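Local structure of hypothetical protein VC0802 (Vibrio cholerae, 1ZVP) at residues S16-A21 / L73-V78; D23-T28 / S68-L73. The protein is of unknown function but is built from two ACT domains, modules that often bind small regulatory ligands, and may be a transport protein. All coordinates share one frame; numbering follows the deposited sequence.

Interaction 1. Residues S16-A21 / L73-V78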
ATOM      1  N   SER D  16      16.227   1.164   5.286  1.00 35.45           N
ATOM      2  CA  SER D  16      16.779  -0.181   5.454  1.00 35.50           C
ATOM      3  C   SER D  16      16.130  -1.221   4.522  1.00 35.04           C
ATOM      4  O   SER D  16      15.588  -2.223   4.994  1.00 34.65           O
ATOM      5  CB  SER D  16      16.709  -0.620   6.924  1.00 35.79           C
ATOM      6  OG  SER D  16      17.632   0.106   7.721  1.00 37.38           O
ATOM      7  N   PRO D  17      16.189  -0.982   3.193  1.00 34.85           N
ATOM      8  CA  PRO D  17      15.482  -1.845   2.247  1.00 34.76           C
ATOM      9  C   PRO D  17      16.113  -3.224   2.054  1.00 34.86           C
ATOM     10  O   PRO D  17      17.320  -3.400   2.230  1.00 35.64           O
ATOM     11  CB  PRO D  17      15.548  -1.050   0.946  1.00 34.55           C
ATOM     12  CG  PRO D  17      16.797  -0.297   1.049  1.00 34.14           C
ATOM     13  CD  PRO D  17      16.911   0.095   2.494  1.00 34.53           C
ATOM     14  N   GLU D  18      15.291  -4.203   1.702  1.00 34.77           N
ATOM     15  CA  GLU D  18      15.797  -5.509   1.346  1.00 34.53           C
ATOM     16  C   GLU D  18      15.037  -6.063   0.162  1.00 34.00           C
ATOM     17  O   GLU D  18      13.808  -6.025   0.138  1.00 34.62           O
ATOM     18  CB  GLU D  18      15.739  -6.463   2.536  1.00 34.92           C
ATOM     19  CG  GLU D  18      14.488  -6.352   3.350  1.00 36.83           C
ATOM     20  CD  GLU D  18      14.332  -7.473   4.342  1.00 40.25           C
ATOM     21  OE1 GLU D  18      13.179  -7.735   4.760  1.00 42.63           O
ATOM     22  OE2 GLU D  18      15.353  -8.093   4.710  1.00 42.95           O
ATOM     23  N   LEU D  19      15.778  -6.545  -0.830  1.00 33.17           N
ATOM     24  CA  LEU D  19      15.194  -7.120  -2.036  1.00 32.61           C
ATOM     25  C   LEU D  19      14.818  -8.569  -1.778  1.00 32.41           C
ATOM     26  O   LEU D  19      15.678  -9.377  -1.437  1.00 31.66           O
ATOM     27  CB  LEU D  19      16.199  -7.077  -3.187  1.00 31.98           C
ATOM     28  CG  LEU D  19      15.820  -6.687  -4.615  1.00 31.48           C
ATOM     29  CD1 LEU D  19      16.577  -7.574  -5.570  1.00 29.21           C
ATOM     30  CD2 LEU D  19      14.310  -6.683  -4.931  1.00 29.15           C
ATOM     31  N   MET D  20      13.534  -8.883  -1.958  1.00 32.99           N
ATOM     32  CA  MET D  20      13.008 -10.251  -1.814  1.00 33.22           C
ATOM     33  C   MET D  20      13.116 -11.059  -3.115  1.00 33.25           C
ATOM     34  O   MET D  20      13.193 -10.499  -4.211  1.00 33.01           O
ATOM     35  CB  MET D  20      11.541 -10.227  -1.332  1.00 33.75           C
ATOM     36  CG  MET D  20      11.295  -9.417  -0.047  1.00 34.14           C
ATOM     37  SD  MET D  20      12.275 -10.015   1.336  1.00 35.45           S
ATOM     38  CE  MET D  20      13.056  -8.521   1.757  1.00 33.77           C
ATOM     39  N   ALA D  21      13.140 -12.380  -2.975  1.00 33.32           N
ATOM     40  CA  ALA D  21      13.110 -13.279  -4.108  1.00 33.14           C
ATOM     41  C   ALA D  21      11.760 -13.211  -4.804  1.00 33.27           C
ATOM     42  O   ALA D  21      10.735 -13.003  -4.159  1.00 33.38           O
ATOM     43  CB  ALA D  21      13.376 -14.678  -3.647  1.00 32.85           C
ATOM     44  N   LEU D  73      10.014  -7.105  -5.304  1.00 35.54           N
ATOM     45  CA  LEU D  73       9.479  -6.787  -3.988  1.00 35.20           C
ATOM     46  C   LEU D  73      10.586  -6.377  -3.020  1.00 35.11           C
ATOM     47  O   LEU D  73      11.566  -7.092  -2.826  1.00 34.77           O
ATOM     48  CB  LEU D  73       8.659  -7.951  -3.430  1.00 34.83           C
ATOM     49  CG  LEU D  73       8.319  -7.904  -1.942  1.00 34.76           C
ATOM     50  CD1 LEU D  73       7.361  -6.771  -1.616  1.00 34.51           C
ATOM     51  CD2 LEU D  73       7.746  -9.229  -1.519  1.00 34.59           C
ATOM     52  N   ILE D  74      10.393  -5.205  -2.429  1.00 35.49           N
ATOM     53  CA  ILE D  74      11.310  -4.618  -1.473  1.00 36.06           C
ATOM     54  C   ILE D  74      10.560  -4.414  -0.159  1.00 36.78           C
ATOM     55  O   ILE D  74       9.485  -3.835  -0.131  1.00 36.88           O
ATOM     56  CB  ILE D  74      11.919  -3.293  -2.015  1.00 35.62           C
ATOM     57  CG1 ILE D  74      12.841  -3.599  -3.206  1.00 35.13           C
ATOM     58  CG2 ILE D  74      12.658  -2.540  -0.923  1.00 34.69           C
ATOM     59  CD1 ILE D  74      13.157  -2.418  -4.101  1.00 34.54           C
ATOM     60  N   THR D  75      11.112  -4.951   0.920  1.00 37.97           N
ATOM     61  CA  THR D  75      10.570  -4.700   2.244  1.00 38.93           C
ATOM     62  C   THR D  75      11.435  -3.668   2.956  1.00 40.15           C
ATOM     63  O   THR D  75      12.654  -3.653   2.805  1.00 40.40           O
ATOM     64  CB  THR D  75      10.477  -5.994   3.068  1.00 38.42           C
ATOM     65  OG1 THR D  75       9.574  -6.894   2.422  1.00 38.16           O
ATOM     66  CG2 THR D  75       9.979  -5.712   4.473  1.00 37.84           C
ATOM     67  N   LEU D  76      10.792  -2.794   3.717  1.00 42.05           N
ATOM     68  CA  LEU D  76      11.495  -1.825   4.536  1.00 43.50           C
ATOM     69  C   LEU D  76      11.622  -2.399   5.928  1.00 45.00           C
ATOM     70  O   LEU D  76      10.616  -2.667   6.571  1.00 44.91           O
ATOM     71  CB  LEU D  76      10.711  -0.520   4.563  1.00 43.00           C
ATOM     72  CG  LEU D  76      10.904   0.478   3.429  1.00 42.10           C
ATOM     73  CD1 LEU D  76      11.604  -0.080   2.183  1.00 40.84           C
ATOM     74  CD2 LEU D  76       9.553   1.063   3.092  1.00 41.35           C
ATOM     75  N   THR D  77      12.858  -2.616   6.374  1.00 47.33           N
ATOM     76  CA  THR D  77      13.101  -3.175   7.708  1.00 50.01           C
ATOM     77  C   THR D  77      13.134  -2.103   8.804  1.00 52.11           C
ATOM     78  O   THR D  77      13.125  -2.433   9.996  1.00 52.54           O
ATOM     79  CB  THR D  77      14.380  -4.053   7.778  1.00 49.75           C
ATOM     80  OG1 THR D  77      15.524  -3.295   7.375  1.00 49.79           O
ATOM     81  CG2 THR D  77      14.246  -5.253   6.889  1.00 49.59           C
ATOM     82  N   VAL D  78      13.156  -0.831   8.399  1.00 54.56           N
ATOM     83  CA  VAL D  78      13.071   0.292   9.332  1.00 57.06           C
ATOM     84  C   VAL D  78      11.907   0.106  10.331  1.00 59.41           C
ATOM     85  O   VAL D  78      10.813  -0.382   9.991  1.00 59.65           O
ATOM     86  CB  VAL D  78      13.008   1.662   8.586  1.00 56.82           C
ATOM     87  CG1 VAL D  78      11.584   1.983   8.098  1.00 56.38           C
ATOM     88  CG2 VAL D  78      13.557   2.790   9.456  1.00 56.85           C
TER
HETATM   89  O   HOH W   1      11.451  -9.471  -5.691  1.00 38.90           O
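P17 and L19 flank I74 on one face of an antiparallel strand pair, with the two branches of I74 divided between them. CG2 of I74 meets CB of P17 at 3.8 Å, while its CG1 meets CD2 of L19, the two side chains crossing obliquely. L76 CD1 adds a looser contact to P17 CB, and helix 120-127 packs on this face through L124 and L127 against P17 and A123 and L127 against I74. At the end of the pair, M20 CG meets L73 CG, the two chains crossing at a slant. The M20 chain then bends, at chi2 -58° and again at chi3, to bring CE to 3.8 Å from T75 CB. On the face opposite P17 and L19, E18 lies side by side with T75, OE1 being 3.6 Å from T75 CB; the E18 side chain crosses that of T77 at about a right angle, with E18 CD 3.4 Å from T77 CG2. The hydroxyl of T75 is held by H112 ND1 of the adjoining strand 111-116. Between the faces, E18 and T75 exchange both backbone hydrogen bonds, and M20 N donates to L73 O. P17 CA-H approaches T75 O, and I74 CA-H approaches E18 O. The polar edge is S16 O, which takes two bonds from T77: OG1 arrives in the carbonyl plane on a lone pair at 2.6 Å, and N stands 47° above that plane. At the other end a water accepts from L73 N at 2.8 Å. Main-chain bonds thus set the register of strand 17-19, outermost in this chain's four-stranded ACT-type sheet; P17, L19, I74 and L76 make an apolar face, while E18 and T75 share the other side with M20 and L73.

Interaction 2. Residues D23-T28 / S68-L73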
ATOM      1  N   ASP D  23       9.590 -12.727  -8.981  1.00 35.52           N
ATOM      2  CA  ASP D  23       8.990 -11.728  -9.873  1.00 35.98           C
ATOM      3  C   ASP D  23       7.499 -11.744  -9.642  1.00 35.82           C
ATOM      4  O   ASP D  23       6.884 -12.804  -9.635  1.00 35.89           O
ATOM      5  CB  ASP D  23       9.271 -12.022 -11.354  1.00 36.20           C
ATOM      6  CG  ASP D  23      10.759 -12.037 -11.698  1.00 37.51           C
ATOM      7  OD1 ASP D  23      11.609 -11.522 -10.923  1.00 37.79           O
ATOM      8  OD2 ASP D  23      11.073 -12.576 -12.782  1.00 39.52           O
ATOM      9  N   TYR D  24       6.913 -10.569  -9.457  1.00 35.78           N
ATOM     10  CA  TYR D  24       5.516 -10.486  -9.087  1.00 35.89           C
ATOM     11  C   TYR D  24       4.732  -9.761 -10.152  1.00 36.02           C
ATOM     12  O   TYR D  24       5.300  -8.991 -10.916  1.00 35.87           O
ATOM     13  CB  TYR D  24       5.349  -9.838  -7.694  1.00 36.04           C
ATOM     14  CG  TYR D  24       5.871 -10.741  -6.589  1.00 35.56           C
ATOM     15  CD1 TYR D  24       5.061 -11.732  -6.029  1.00 34.99           C
ATOM     16  CD2 TYR D  24       7.188 -10.627  -6.135  1.00 35.03           C
ATOM     17  CE1 TYR D  24       5.549 -12.577  -5.045  1.00 34.82           C
ATOM     18  CE2 TYR D  24       7.684 -11.465  -5.151  1.00 34.79           C
ATOM     19  CZ  TYR D  24       6.860 -12.435  -4.611  1.00 35.46           C
ATOM     20  OH  TYR D  24       7.352 -13.263  -3.625  1.00 36.40           O
ATOM     21  N   VAL D  25       3.436 -10.049 -10.213  1.00 36.32           N
ATOM     22  CA  VAL D  25       2.531  -9.412 -11.152  1.00 36.72           C
ATOM     23  C   VAL D  25       1.235  -9.053 -10.440  1.00 37.44           C
ATOM     24  O   VAL D  25       0.852  -9.711  -9.474  1.00 37.04           O
ATOM     25  CB  VAL D  25       2.240 -10.311 -12.389  1.00 36.60           C
ATOM     26  CG1 VAL D  25       3.517 -10.608 -13.151  1.00 35.87           C
ATOM     27  CG2 VAL D  25       1.537 -11.608 -11.994  1.00 36.63           C
ATOM     28  N   PHE D  26       0.579  -7.997 -10.908  1.00 38.73           N
ATOM     29  CA  PHE D  26      -0.723  -7.601 -10.384  1.00 40.22           C
ATOM     30  C   PHE D  26      -1.810  -8.082 -11.326  1.00 41.47           C
ATOM     31  O   PHE D  26      -1.666  -7.992 -12.541  1.00 41.79           O
ATOM     32  CB  PHE D  26      -0.814  -6.081 -10.220  1.00 40.08           C
ATOM     33  CG  PHE D  26      -0.199  -5.557  -8.943  1.00 39.93           C
ATOM     34  CD1 PHE D  26      -0.994  -4.955  -7.974  1.00 39.71           C
ATOM     35  CD2 PHE D  26       1.178  -5.649  -8.716  1.00 39.89           C
ATOM     36  CE1 PHE D  26      -0.431  -4.457  -6.801  1.00 39.48           C
ATOM     37  CE2 PHE D  26       1.747  -5.161  -7.544  1.00 39.29           C
ATOM     38  CZ  PHE D  26       0.945  -4.562  -6.587  1.00 39.34           C
ATOM     39  N   CYS D  27      -2.891  -8.604 -10.757  1.00 42.97           N
ATOM     40  CA  CYS D  27      -4.000  -9.139 -11.534  1.00 44.56           C
ATOM     41  C   CYS D  27      -5.288  -8.717 -10.901  1.00 45.23           C
ATOM     42  O   CYS D  27      -5.364  -8.544  -9.684  1.00 45.75           O
ATOM     43  CB  CYS D  27      -3.991 -10.667 -11.547  1.00 44.42           C
ATOM     44  SG  CYS D  27      -2.504 -11.420 -12.176  1.00 47.56           S
ATOM     45  N   THR D  28      -6.306  -8.567 -11.735  1.00 46.07           N
ATOM     46  CA  THR D  28      -7.662  -8.447 -11.259  1.00 46.67           C
ATOM     47  C   THR D  28      -8.426  -9.663 -11.794  1.00 47.61           C
ATOM     48  O   THR D  28      -8.247 -10.066 -12.947  1.00 47.64           O
ATOM     49  CB  THR D  28      -8.289  -7.093 -11.662  1.00 46.49           C
ATOM     50  OG1 THR D  28      -9.466  -6.855 -10.885  1.00 45.96           O
ATOM     51  CG2 THR D  28      -8.614  -7.028 -13.158  1.00 46.30           C
ATOM     52  N   SER D  68       1.285  -9.600 -17.127  1.00 58.49           N
ATOM     53  CA  SER D  68       1.369  -8.266 -16.524  1.00 56.35           C
ATOM     54  C   SER D  68       2.832  -7.803 -16.640  1.00 54.54           C
ATOM     55  O   SER D  68       3.689  -8.567 -17.127  1.00 54.50           O
ATOM     56  CB  SER D  68       0.891  -8.305 -15.061  1.00 56.61           C
ATOM     57  OG  SER D  68       1.253  -7.138 -14.324  1.00 56.99           O
ATOM     58  N   ALA D  69       3.112  -6.559 -16.234  1.00 51.84           N
ATOM     59  CA  ALA D  69       4.491  -6.082 -16.120  1.00 48.99           C
ATOM     60  C   ALA D  69       5.098  -6.713 -14.875  1.00 47.05           C
ATOM     61  O   ALA D  69       4.394  -6.926 -13.884  1.00 46.70           O
ATOM     62  CB  ALA D  69       4.529  -4.575 -16.035  1.00 49.01           C
ATOM     63  N   LEU D  70       6.391  -7.025 -14.937  1.00 44.83           N
ATOM     64  CA  LEU D  70       7.089  -7.687 -13.833  1.00 42.76           C
ATOM     65  C   LEU D  70       7.526  -6.729 -12.727  1.00 41.67           C
ATOM     66  O   LEU D  70       8.072  -5.656 -12.998  1.00 41.26           O
ATOM     67  CB  LEU D  70       8.298  -8.486 -14.330  1.00 42.53           C
ATOM     68  CG  LEU D  70       8.139  -9.716 -15.225  1.00 41.57           C
ATOM     69  CD1 LEU D  70       9.457 -10.482 -15.260  1.00 40.93           C
ATOM     70  CD2 LEU D  70       7.015 -10.625 -14.777  1.00 39.79           C
ATOM     71  N   PHE D  71       7.285  -7.152 -11.484  1.00 40.43           N
ATOM     72  CA  PHE D  71       7.614  -6.391 -10.282  1.00 38.84           C
ATOM     73  C   PHE D  71       8.597  -7.104  -9.345  1.00 38.27           C
ATOM     74  O   PHE D  71       8.557  -8.324  -9.170  1.00 37.90           O
ATOM     75  CB  PHE D  71       6.342  -6.047  -9.520  1.00 38.57           C
ATOM     76  CG  PHE D  71       5.482  -5.027 -10.205  1.00 38.20           C
ATOM     77  CD1 PHE D  71       5.779  -3.673 -10.115  1.00 37.67           C
ATOM     78  CD2 PHE D  71       4.363  -5.418 -10.929  1.00 38.23           C
ATOM     79  CE1 PHE D  71       4.983  -2.726 -10.740  1.00 37.70           C
ATOM     80  CE2 PHE D  71       3.558  -4.473 -11.560  1.00 38.27           C
ATOM     81  CZ  PHE D  71       3.869  -3.125 -11.462  1.00 38.16           C
ATOM     82  N   SER D  72       9.488  -6.319  -8.751  1.00 37.42           N
ATOM     83  CA  SER D  72      10.338  -6.796  -7.676  1.00 36.83           C
ATOM     84  C   SER D  72       9.767  -6.333  -6.352  1.00 36.08           C
ATOM     85  O   SER D  72       9.102  -5.306  -6.286  1.00 35.59           O
ATOM     86  CB  SER D  72      11.748  -6.271  -7.846  1.00 36.92           C
ATOM     87  OG  SER D  72      12.326  -6.832  -9.001  1.00 37.80           O
ATOM     88  N   LEU D  73      10.014  -7.105  -5.304  1.00 35.54           N
ATOM     89  CA  LEU D  73       9.479  -6.787  -3.988  1.00 35.20           C
ATOM     90  C   LEU D  73      10.586  -6.377  -3.020  1.00 35.11           C
ATOM     91  O   LEU D  73      11.566  -7.092  -2.826  1.00 34.77           O
ATOM     92  CB  LEU D  73       8.659  -7.951  -3.430  1.00 34.83           C
ATOM     93  CG  LEU D  73       8.319  -7.904  -1.942  1.00 34.76           C
ATOM     94  CD1 LEU D  73       7.361  -6.771  -1.616  1.00 34.51           C
ATOM     95  CD2 LEU D  73       7.746  -9.229  -1.519  1.00 34.59           C
TER
HETATM   96  O   HOH W   2      12.393  -9.676  -9.021  1.00 48.47           O
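Y24 and F71 form a single antiparallel bridge where two strands diverge, joining the three-stranded sheet of 24-29 to the four-stranded sheet of 71-76 in this two-domain ACT fold. Each residue's N-H donates to the other's carbonyl oxygen, Y24 N to F71 O at 2.8 Å and F71 N to Y24 O at an equal distance. The side chain of F71 begins close to this bridge, its CB lying 3.4 Å from Y24 O. Its chi1 of -70° sets CG anti to the carbonyl carbon, beside the backbone N. Y24 O lies at the edge of the ring, near its plane. CD2 is 3.7 Å from that oxygen and also looks toward V25 CA. Further out, CD2 and CE2 both meet F26 CD2, each at 3.9 Å. The F26 ring turns its edge to the F71 face in a T-shaped stack, with planes at 68° and centroids 5.4 Å apart; F26 CE2 lies above the face, offset toward the rim. F114 extends the aromatic cluster, meeting F26 edge-to-face and packing on F71, and Y108 of the second subunit packs on F26. On the Y24 side, CE2 of Y24 meets L73 CB at 4.0 Å. V25 lies alongside L70, CG1 to CD2, and its CB meets S68 CB at 3.6 Å. Within 68-73 the S68 hydroxyl donates to A69 O, from a position tilted 19° off the carbonyl plane. L70 CD1 reaches across to the carboxylate of D23, whose OD2 is paired with K117 NZ. The other carboxylate oxygen, D23 OD1, is 2.8 Å from a water that also hydrogen-bonds S72 OG.

Both interactions are partly buried and use strand 71-76, meeting at L73 and touching where L19 CD2 packs on S72 CB. Interaction 1 runs along a continuous antiparallel pairing: regular main-chain bonds carry it, P17 and I74 pack on helix 120-127, and a serine-threonine pair closes one end. Interaction 2 takes the start of the same strand and makes just one bridge to the neighbouring sheet, at a steep angle, so aromatic packing does more of the work; near its surface L70 meets an aspartate that also has a lysine and a water as partners. As strands 17-19 and 24-29 are successive, the chain passes from one sheet to the other between them, and 71-76 meets both.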